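Local coordinates for protein probable acetyltransferase (Agrobacterium tumefaciens, PDB 2GE3) that binds acetyl coenzyme A and, as a member of the GNAT family, probably transfers the acetyl group to the amine of a substrate not yet identified, at residues D6-K11 against A63-D68; A15-S20 against G67-W72; A81-C86 against R121-V126. All coordinates share one frame; numbering follows the deposited sequence.

Interaction 1. Residues D6-K11 against A63-D68; sequences DTVTIK and AIADGD
The methyl of A63 meets CG1 of V8, 3.6 Å from its CB, where an edge strand of the GNAT sheet, 9-12, pairs antiparallel with strand 60-65. V8 has CG1 anti to its backbone N (chi1 173°). I10, the non-hydrogen-bonded partner of A63, brings CG1 to the same methyl at 4.2 Å, so V8 and I10 both pack on A63 from the side of the first strand, on the face that helix 102-117 covers through L102 and L106. I64 forms the hydrogen-bonded pair with T9: its N donates to T9 O over 2.7 Å and its O accepts from T9 N. A water that also donates to T7 O is a further donor to I64 O. On the face shared by T9 and I64, the side chains of K11 and I64 cross at about a right angle. CD of K11 packs on CD1 of I64 at 3.7 Å; the lysine chain bends at chi3 and chi4, and its NZ lies 4.0 Å from I64 CB and CG2. The CB of A65 lies beside the other branch of V8, CG2. Beyond A65 the chain reverses through a type I' turn, A65 to D68. There a second water donates to T7 O and accepts a hydrogen bond from D66 N, both distances of this water being 2.8 Å.

Interaction 2. Residues A15-S20 against G67-W72; sequences AEHVES and GDVIGW
S20 and V69 carry this contact, and its one direct hydrogen bond runs from V69 N to S20 OG, 2.9 Å long and almost straight, with 176° at the hydrogen. The hydroxyl reaches the strand because OG stands anti to the backbone N (chi1 -158°), on a CB that already points toward V69. A helix side chain thus serves as acceptor for a main-chain N-H at the beginning of strand 68-77. The same oxygen lies 3.6 Å from D68 CA, which places it close against the backbone of both residues.

A water adds a second polar link. It donates to S20 O and to V69 O, at 2.7 Å each, so the serine is tied to the valine through its hydroxyl directly and through its carbonyl by way of solvent.

Apolar packing completes the contact. CG2 of V69, the branch lying beside the valine's own backbone N, approaches S20 CB at 3.9 Å and H17 CB at 4.1 Å, and so touches two residues three positions apart in the segment. Within 15-20 itself, the imidazole of H17 carries CG of E16 over the centre of one face, 3.8 Å above the plane.

In the fold, the contact seats the first turn of helix 18-29 on the sheet. V69 also packs on A24 further along that helix and on V62 of strand 60-65, H17 leans on V62 and I64, and V18, pointing away from the strand, packs against helix 43-55 through L43, R47 and V50.

Interaction 3. Residues A81-C86 against R121-V126; sequences ATRAHC and RIELSV. With ACO (acetyl coenzyme *a), chain E.
C86 lays its SG against the side chain of R121, 3.9 Å from CG, CD and NE alike, where strand 86-93 begins to run parallel to strand 121-127 in the middle of the GNAT sheet. C86 and R121 form the parallel bridge. R121 N donates to H85 O over 3.1 Å, and C86 CA makes a CH...O contact with R121 O. The same strand leads on to S125 and V126 of the acetyl coenzyme A pocket.

On the face bearing C86 and R121, E123 joins a salt-bridge network. R121, extended from CG to NE, grips OE2 side-on with NE and NH2, both 3.2 Å away; NE meets the anti lone pair, whereas NH2 comes from above the carboxylate plane. R83 bends at chi2 and chi3 and crosses E123 at about a right angle, its guanidinium plane only 20° from that of the carboxylate. E123 probably offsets the like charges of the two arginines, NH1 of R83 being 4.5 Å from NE of R121. Both have further partners: NH2 of R121 bridges to E145, and NH1 of R83 binds A151 O of the second subunit, so the network borders the dimer interface. SG of C86 also touches E123 OE2. The salt-bridge hydrogen bond from R83 NH2 to E123 OE1 measures 3.2 Å and bends to 143° at the hydrogen.

Overall arrangement
All three contacts reach one mixed sheet. Interactions 1 and 2 share the hairpin of strands 60-65 and 68-77 and lie with centres 9 Å apart; A63 O and I70 N, 2.8 Å from each other, join them in a probable hydrogen bond, and I70 packs on both V8 and A65. Interaction 3 lies on the opposite side of the chain's centre, its own centre about 29 Å from that of interaction 1 and 26 Å from that of interaction 2. The bound acetyl coenzyme A lies about 9 Å from the side chain of A63 and about 11 Å from that of V69, whereas strand 121-127 reaches the pocket itself, with V126 CG2 3.5 Å from the acetyl O.

Interaction 1. Residues D6-K11 against A63-D68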
loop_
_atom_site.group_PDB
_atom_site.type_symbol
_atom_site.label_atom_id
_atom_site.label_comp_id
_atom_site.label_asym_id
_atom_site.label_seq_id
_atom_site.Cartn_x
_atom_site.Cartn_y
_atom_site.Cartn_z
ATOM N N ASP A 6 25.578 -11.544 26.136
ATOM C CA ASP A 6 26.127 -11.889 24.800
ATOM C C ASP A 6 25.711 -10.823 23.746
ATOM O O ASP A 6 24.497 -10.674 23.438
ATOM C CB ASP A 6 25.724 -13.348 24.401
ATOM N N THR A 7 26.710 -10.068 23.228
ATOM C CA THR A 7 26.469 -8.792 22.513
ATOM C C THR A 7 25.700 -8.836 21.162
ATOM O O THR A 7 25.989 -9.654 20.279
ATOM C CB THR A 7 27.726 -7.934 22.436
ATOM O OG1 THR A 7 27.443 -6.633 22.978
ATOM C CG2 THR A 7 28.314 -7.816 20.983
ATOM N N VAL A 8 24.667 -8.002 21.055
ATOM C CA VAL A 8 24.051 -7.711 19.762
ATOM C C VAL A 8 24.576 -6.396 19.243
ATOM O O VAL A 8 24.671 -5.431 19.986
ATOM C CB VAL A 8 22.528 -7.673 19.818
ATOM C CG1 VAL A 8 21.963 -7.198 18.519
ATOM C CG2 VAL A 8 22.001 -9.072 20.099
ATOM N N THR A 9 24.971 -6.391 17.975
ATOM C CA THR A 9 25.312 -5.151 17.263
ATOM C C THR A 9 24.372 -4.888 16.134
ATOM O O THR A 9 23.957 -5.820 15.419
ATOM C CB THR A 9 26.715 -5.219 16.738
ATOM O OG1 THR A 9 27.527 -5.540 17.864
ATOM C CG2 THR A 9 27.178 -3.853 16.234
ATOM N N ILE A 10 23.997 -3.608 16.015
ATOM C CA ILE A 10 23.094 -3.126 14.957
ATOM C C ILE A 10 23.932 -2.350 13.938
ATOM O O ILE A 10 24.679 -1.495 14.291
ATOM C CB ILE A 10 22.000 -2.247 15.582
ATOM C CG1 ILE A 10 21.068 -3.120 16.429
ATOM C CG2 ILE A 10 21.267 -1.425 14.488
ATOM C CD1 ILE A 10 20.342 -2.405 17.417
ATOM N N LYS A 11 23.806 -2.647 12.662
ATOM C CA LYS A 11 24.595 -1.952 11.655
ATOM C C LYS A 11 23.777 -1.919 10.367
ATOM O O LYS A 11 22.849 -2.731 10.223
ATOM C CB LYS A 11 25.905 -2.703 11.418
ATOM C CG LYS A 11 25.635 -4.167 11.140
ATOM C CD LYS A 11 26.878 -5.010 11.258
ATOM C CE LYS A 11 27.583 -4.832 12.609
ATOM N NZ LYS A 11 28.177 -6.140 13.050
ATOM N N ALA A 63 20.378 -6.754 13.060
ATOM C CA ALA A 63 21.006 -7.023 14.339
ATOM C C ALA A 63 21.770 -8.310 14.210
ATOM O O ALA A 63 21.223 -9.333 13.824
ATOM C CB ALA A 63 20.000 -7.079 15.449
ATOM N N ILE A 64 23.028 -8.250 14.627
ATOM C CA ILE A 64 23.977 -9.310 14.439
ATOM C C ILE A 64 24.415 -9.921 15.796
ATOM O O ILE A 64 24.866 -9.175 16.732
ATOM C CB ILE A 64 25.221 -8.795 13.630
ATOM C CG1 ILE A 64 24.908 -8.977 12.161
ATOM C CG2 ILE A 64 26.463 -9.698 13.863
ATOM C CD1 ILE A 64 24.621 -7.867 11.639
ATOM N N ALA A 65 24.242 -11.232 15.915
ATOM C CA ALA A 65 24.732 -11.927 17.110
ATOM C C ALA A 65 25.498 -13.203 16.703
ATOM O O ALA A 65 24.982 -14.085 15.985
ATOM C CB ALA A 65 23.574 -12.264 18.129
ATOM N N ASP A 66 26.753 -13.254 17.138
ATOM C CA ASP A 66 27.690 -14.349 16.749
ATOM C C ASP A 66 27.714 -14.555 15.234
ATOM O O ASP A 66 27.501 -15.650 14.723
ATOM C CB ASP A 66 27.335 -15.637 17.493
ATOM C CG ASP A 66 27.622 -15.531 19.030
ATOM O OD1 ASP A 66 28.791 -15.194 19.439
ATOM O OD2 ASP A 66 26.685 -15.813 19.822
ATOM N N GLY A 67 27.949 -13.465 14.525
ATOM C CA GLY A 67 27.925 -13.495 13.075
ATOM C C GLY A 67 26.565 -13.665 12.384
ATOM O O GLY A 67 26.482 -13.373 11.196
ATOM N N ASP A 68 25.519 -14.139 13.060
ATOM C CA ASP A 68 24.206 -14.365 12.383
ATOM C C ASP A 68 23.356 -13.065 12.437
ATOM O O ASP A 68 23.496 -12.322 13.394
ATOM C CB ASP A 68 23.423 -15.519 13.075
ATOM C CG ASP A 68 24.134 -16.938 12.976
ATOM O OD1 ASP A 68 24.130 -17.540 11.864
ATOM O OD2 ASP A 68 24.631 -17.506 14.014
HETATM O O HOH W 1 27.511 -9.127 17.595
HETATM O O HOH W 2 27.575 -11.769 19.351
#

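Interaction 2. Residues A15-S20 against G67-W72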
loop_
_atom_site.group_PDB
_atom_site.type_symbol
_atom_site.label_atom_id
_atom_site.label_comp_id
_atom_site.label_asym_id
_atom_site.label_seq_id
_atom_site.Cartn_x
_atom_site.Cartn_y
_atom_site.Cartn_z
ATOM N N ALA A 15 26.055 -6.377 1.597
ATOM C CA ALA A 15 25.934 -7.512 0.659
ATOM C C ALA A 15 26.145 -8.907 1.293
ATOM O O ALA A 15 25.472 -9.873 0.925
ATOM C CB ALA A 15 26.904 -7.336 -0.559
ATOM N N GLU A 16 27.110 -9.015 2.200
ATOM C CA GLU A 16 27.420 -10.280 2.853
ATOM C C GLU A 16 26.264 -10.849 3.766
ATOM O O GLU A 16 26.161 -12.062 3.966
ATOM C CB GLU A 16 28.666 -10.055 3.673
ATOM C CG GLU A 16 28.410 -9.315 4.949
ATOM C CD GLU A 16 29.693 -8.840 5.580
ATOM O OE1 GLU A 16 30.053 -7.668 5.329
ATOM O OE2 GLU A 16 30.349 -9.658 6.293
ATOM N N HIS A 17 25.409 -9.959 4.291
ATOM C CA HIS A 17 24.284 -10.296 5.202
ATOM C C HIS A 17 23.113 -10.940 4.480
ATOM O O HIS A 17 22.271 -11.532 5.125
ATOM C CB HIS A 17 23.769 -9.016 5.934
ATOM C CG HIS A 17 24.824 -8.333 6.753
ATOM N ND1 HIS A 17 25.654 -9.029 7.611
ATOM C CD2 HIS A 17 25.238 -7.041 6.799
ATOM C CE1 HIS A 17 26.491 -8.186 8.199
ATOM N NE2 HIS A 17 26.256 -6.971 7.727
ATOM N N VAL A 18 23.077 -10.855 3.141
ATOM C CA VAL A 18 21.909 -11.299 2.366
ATOM C C VAL A 18 21.332 -12.722 2.690
ATOM O O VAL A 18 20.110 -12.889 2.922
ATOM C CB VAL A 18 22.201 -11.148 0.865
ATOM C CG1 VAL A 18 21.250 -11.968 0.002
ATOM C CG2 VAL A 18 22.151 -9.672 0.483
ATOM N N GLU A 19 22.209 -13.726 2.670
ATOM C CA GLU A 19 21.877 -15.092 3.053
ATOM C C GLU A 19 21.416 -15.321 4.524
ATOM O O GLU A 19 20.381 -15.928 4.740
ATOM C CB GLU A 19 23.001 -16.061 2.659
ATOM C CG GLU A 19 23.490 -15.974 1.197
ATOM C CD GLU A 19 24.379 -14.710 0.812
ATOM O OE1 GLU A 19 24.769 -13.851 1.678
ATOM O OE2 GLU A 19 24.683 -14.591 -0.414
ATOM N N SER A 20 22.191 -14.892 5.524
ATOM C CA SER A 20 21.720 -14.810 6.929
ATOM C C SER A 20 20.332 -14.048 7.158
ATOM O O SER A 20 19.429 -14.515 7.903
ATOM C CB SER A 20 22.803 -14.112 7.719
ATOM O OG SER A 20 22.684 -14.434 9.076
ATOM N N GLY A 67 27.949 -13.465 14.525
ATOM C CA GLY A 67 27.925 -13.495 13.075
ATOM C C GLY A 67 26.565 -13.665 12.384
ATOM O O GLY A 67 26.482 -13.373 11.196
ATOM N N ASP A 68 25.519 -14.139 13.060
ATOM C CA ASP A 68 24.206 -14.365 12.383
ATOM C C ASP A 68 23.356 -13.065 12.437
ATOM O O ASP A 68 23.496 -12.322 13.394
ATOM C CB ASP A 68 23.423 -15.519 13.075
ATOM C CG ASP A 68 24.134 -16.938 12.976
ATOM O OD1 ASP A 68 24.130 -17.540 11.864
ATOM O OD2 ASP A 68 24.631 -17.506 14.014
ATOM N N VAL A 69 22.486 -12.828 11.426
ATOM C CA VAL A 69 21.387 -11.839 11.459
ATOM C C VAL A 69 20.283 -12.436 12.338
ATOM O O VAL A 69 19.727 -13.493 12.025
ATOM C CB VAL A 69 20.817 -11.389 10.024
ATOM C CG1 VAL A 69 19.479 -10.538 10.149
ATOM C CG2 VAL A 69 21.876 -10.591 9.173
ATOM N N ILE A 70 20.012 -11.784 13.477
ATOM C CA ILE A 70 18.940 -12.240 14.370
ATOM C C ILE A 70 17.729 -11.266 14.371
ATOM O O ILE A 70 16.714 -11.510 15.011
ATOM C CB ILE A 70 19.490 -12.551 15.800
ATOM C CG1 ILE A 70 20.346 -11.412 16.297
ATOM C CG2 ILE A 70 20.426 -13.753 15.825
ATOM C CD1 ILE A 70 19.779 -10.718 17.456
ATOM N N GLY A 71 17.806 -10.226 13.541
ATOM C CA GLY A 71 16.782 -9.228 13.508
ATOM C C GLY A 71 17.098 -8.206 12.444
ATOM O O GLY A 71 18.216 -8.119 12.047
ATOM N N TRP A 72 16.070 -7.458 12.003
ATOM C CA TRP A 72 16.205 -6.451 10.951
ATOM C C TRP A 72 15.094 -5.417 11.109
ATOM O O TRP A 72 14.092 -5.658 11.726
ATOM C CB TRP A 72 16.122 -7.072 9.573
ATOM C CG TRP A 72 14.718 -7.468 9.202
ATOM C CD1 TRP A 72 13.813 -6.723 8.475
ATOM C CD2 TRP A 72 14.062 -8.693 9.541
ATOM N NE1 TRP A 72 12.674 -7.444 8.294
ATOM C CE2 TRP A 72 12.795 -8.652 8.947
ATOM C CE3 TRP A 72 14.464 -9.859 10.264
ATOM C CZ2 TRP A 72 11.846 -9.713 9.084
ATOM C CZ3 TRP A 72 13.510 -10.946 10.375
ATOM C CH2 TRP A 72 12.245 -10.839 9.808
HETATM O O HOH W 3 19.600 -15.631 10.370
#

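Interaction 3. Residues A81-C86 against R121-V126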
loop_
_atom_site.group_PDB
_atom_site.type_symbol
_atom_site.label_atom_id
_atom_site.label_comp_id
_atom_site.label_asym_id
_atom_site.label_seq_id
_atom_site.Cartn_x
_atom_site.Cartn_y
_atom_site.Cartn_z
ATOM N N ALA A 81 5.855 9.985 -7.227
ATOM C CA ALA A 81 6.394 11.274 -6.900
ATOM C C ALA A 81 5.590 11.980 -5.796
ATOM O O ALA A 81 6.210 12.677 -4.988
ATOM C CB ALA A 81 6.455 12.149 -8.139
ATOM N N THR A 82 4.255 11.825 -5.761
ATOM C CA THR A 82 3.470 12.439 -4.721
ATOM C C THR A 82 3.587 11.776 -3.323
ATOM O O THR A 82 3.052 12.341 -2.364
ATOM C CB THR A 82 1.961 12.475 -5.012
ATOM O OG1 THR A 82 1.440 11.152 -4.975
ATOM C CG2 THR A 82 1.653 13.162 -6.341
ATOM N N ARG A 83 4.258 10.621 -3.214
ATOM C CA ARG A 83 4.268 9.825 -1.996
ATOM C C ARG A 83 5.723 9.584 -1.628
ATOM O O ARG A 83 5.999 8.958 -0.627
ATOM C CB ARG A 83 3.576 8.464 -2.225
ATOM C CG ARG A 83 2.107 8.532 -2.615
ATOM C CD ARG A 83 1.108 8.450 -1.389
ATOM N NE ARG A 83 1.263 7.148 -0.716
ATOM C CZ ARG A 83 1.606 6.935 0.571
ATOM N NH1 ARG A 83 1.794 7.951 1.450
ATOM N NH2 ARG A 83 1.784 5.661 0.974
ATOM N N ALA A 84 6.665 10.077 -2.437
ATOM C CA ALA A 84 8.126 9.869 -2.176
ATOM C C ALA A 84 8.737 10.411 -0.905
ATOM O O ALA A 84 9.827 9.973 -0.609
ATOM C CB ALA A 84 9.019 10.322 -3.393
ATOM N N HIS A 85 8.079 11.334 -0.163
ATOM C CA HIS A 85 8.465 11.740 1.187
ATOM C C HIS A 85 8.019 10.667 2.258
ATOM O O HIS A 85 8.314 10.829 3.434
ATOM C CB HIS A 85 7.772 13.077 1.541
ATOM C CG HIS A 85 6.262 12.980 1.512
ATOM N ND1 HIS A 85 5.582 12.618 0.368
ATOM C CD2 HIS A 85 5.321 13.069 2.492
ATOM C CE1 HIS A 85 4.277 12.577 0.612
ATOM N NE2 HIS A 85 4.091 12.811 1.902
ATOM N N CYS A 86 7.426 9.564 1.822
ATOM C CA CYS A 86 6.949 8.477 2.682
ATOM C C CYS A 86 7.697 7.154 2.577
ATOM O O CYS A 86 8.119 6.748 1.475
ATOM C CB CYS A 86 5.518 8.192 2.320
ATOM S SG CYS A 86 4.567 7.288 3.567
ATOM N N ARG A 121 7.513 11.106 6.464
ATOM C CA ARG A 121 6.470 10.205 6.971
ATOM C C ARG A 121 6.867 8.730 6.894
ATOM O O ARG A 121 7.328 8.271 5.859
ATOM C CB ARG A 121 5.130 10.513 6.311
ATOM C CG ARG A 121 3.966 9.577 6.715
ATOM C CD ARG A 121 2.785 9.966 5.847
ATOM N NE ARG A 121 1.892 8.818 5.910
ATOM C CZ ARG A 121 1.041 8.600 6.927
ATOM N NH1 ARG A 121 0.884 9.501 7.930
ATOM N NH2 ARG A 121 0.355 7.479 6.940
ATOM N N ILE A 122 6.868 8.079 8.060
ATOM C CA ILE A 122 7.047 6.650 8.197
ATOM C C ILE A 122 5.711 5.943 8.602
ATOM O O ILE A 122 5.096 6.287 9.566
ATOM C CB ILE A 122 8.179 6.217 9.127
ATOM C CG1 ILE A 122 9.454 6.994 8.890
ATOM C CG2 ILE A 122 8.404 4.663 8.980
ATOM C CD1 ILE A 122 9.967 7.013 7.385
ATOM N N GLU A 123 5.287 4.961 7.805
ATOM C CA GLU A 123 4.023 4.302 8.039
ATOM C C GLU A 123 4.210 2.795 8.112
ATOM O O GLU A 123 5.233 2.281 7.686
ATOM C CB GLU A 123 2.960 4.748 6.993
ATOM C CG GLU A 123 3.070 4.084 5.679
ATOM C CD GLU A 123 2.155 4.729 4.504
ATOM O OE1 GLU A 123 1.797 3.881 3.654
ATOM O OE2 GLU A 123 1.782 5.969 4.445
ATOM N N LEU A 124 3.270 2.139 8.787
ATOM C CA LEU A 124 3.293 0.704 9.085
ATOM C C LEU A 124 1.884 0.209 9.281
ATOM O O LEU A 124 0.927 0.978 9.559
ATOM C CB LEU A 124 4.218 0.373 10.287
ATOM C CG LEU A 124 3.983 0.870 11.692
ATOM C CD1 LEU A 124 2.719 0.150 12.390
ATOM C CD2 LEU A 124 5.256 0.725 12.487
ATOM N N SER A 125 1.723 -1.073 9.042
ATOM C CA SER A 125 0.487 -1.797 9.342
ATOM C C SER A 125 0.808 -2.912 10.317
ATOM O O SER A 125 1.799 -3.567 10.124
ATOM C CB SER A 125 -0.019 -2.416 8.056
ATOM O OG SER A 125 -0.728 -1.334 7.403
ATOM N N VAL A 126 -0.009 -3.125 11.340
ATOM C CA VAL A 126 0.221 -4.158 12.319
ATOM C C VAL A 126 -1.082 -4.930 12.629
ATOM O O VAL A 126 -2.157 -4.317 12.710
ATOM C CB VAL A 126 0.892 -3.539 13.604
ATOM C CG1 VAL A 126 -0.047 -2.462 14.289
ATOM C CG2 VAL A 126 1.302 -4.555 14.549
HETATM N N1A ACO E . 1.589 -7.121 25.402
HETATM C C2A ACO E . 1.806 -5.835 25.679
HETATM N N3A ACO E . 3.055 -5.338 25.705
HETATM C C4A ACO E . 4.128 -6.139 25.483
HETATM C C5A ACO E . 3.962 -7.525 25.159
HETATM C C6A ACO E . 2.588 -8.015 25.134
HETATM N N6A ACO E . 2.421 -9.361 24.799
HETATM N N7A ACO E . 5.222 -8.105 25.035
HETATM C C8A ACO E . 6.141 -7.152 25.197
HETATM N N9A ACO E . 5.481 -6.002 25.497
HETATM C C1B ACO E . 6.133 -4.734 25.704
HETATM C C2B ACO E . 7.423 -4.762 26.507
HETATM O O2B ACO E . 7.031 -4.528 27.877
HETATM C C3B ACO E . 8.094 -3.574 25.802
HETATM O O3B ACO E . 7.435 -2.367 26.215
HETATM P P3B ACO E . 7.834 -1.435 27.507
HETATM O O7A ACO E . 7.569 -2.142 28.831
HETATM O O8A ACO E . 6.793 -0.346 27.240
HETATM O O9A ACO E . 9.314 -1.264 27.405
HETATM C C4B ACO E . 7.721 -3.684 24.322
HETATM O O4B ACO E . 6.451 -4.322 24.343
HETATM C C5B ACO E . 8.712 -4.597 23.547
HETATM O O5B ACO E . 9.905 -3.861 23.324
HETATM P P1A ACO E . 11.213 -4.449 22.744
HETATM O O1A ACO E . 11.930 -3.243 22.267
HETATM O O2A ACO E . 11.621 -5.324 23.909
HETATM O O3A ACO E . 10.618 -5.308 21.502
HETATM P P2A ACO E . 11.238 -6.494 20.692
HETATM O O4A ACO E . 12.725 -6.659 20.721
HETATM O O5A ACO E . 10.420 -7.678 21.132
HETATM O O6A ACO E . 10.831 -6.055 19.158
HETATM C CBP ACO E . 9.066 -6.836 17.657
HETATM C CCP ACO E . 9.431 -5.920 18.838
HETATM C CDP ACO E . 7.511 -6.763 17.488
HETATM C CEP ACO E . 9.782 -6.410 16.376
HETATM C CAP ACO E . 9.554 -8.328 17.858
HETATM O OAP ACO E . 8.941 -8.769 19.044
HETATM C C9P ACO E . 9.246 -9.357 16.806
HETATM O O9P ACO E . 10.039 -9.545 15.884
HETATM N N8P ACO E . 8.110 -10.076 16.908
HETATM C C7P ACO E . 7.759 -11.004 15.806
HETATM C C6P ACO E . 7.621 -10.338 14.453
HETATM C C5P ACO E . 6.816 -9.063 14.365
HETATM O O5P ACO E . 5.799 -8.868 15.024
HETATM N N4P ACO E . 7.243 -8.169 13.464
HETATM C C3P ACO E . 6.780 -6.797 13.501
HETATM C C2P ACO E . 5.319 -6.756 13.126
HETATM S S1P ACO E . 5.120 -7.177 11.412
HETATM C C ACO E . 3.881 -6.072 11.600
HETATM O O ACO E . 3.982 -5.266 12.484
HETATM C CH3 ACO E . 2.790 -6.133 10.560
#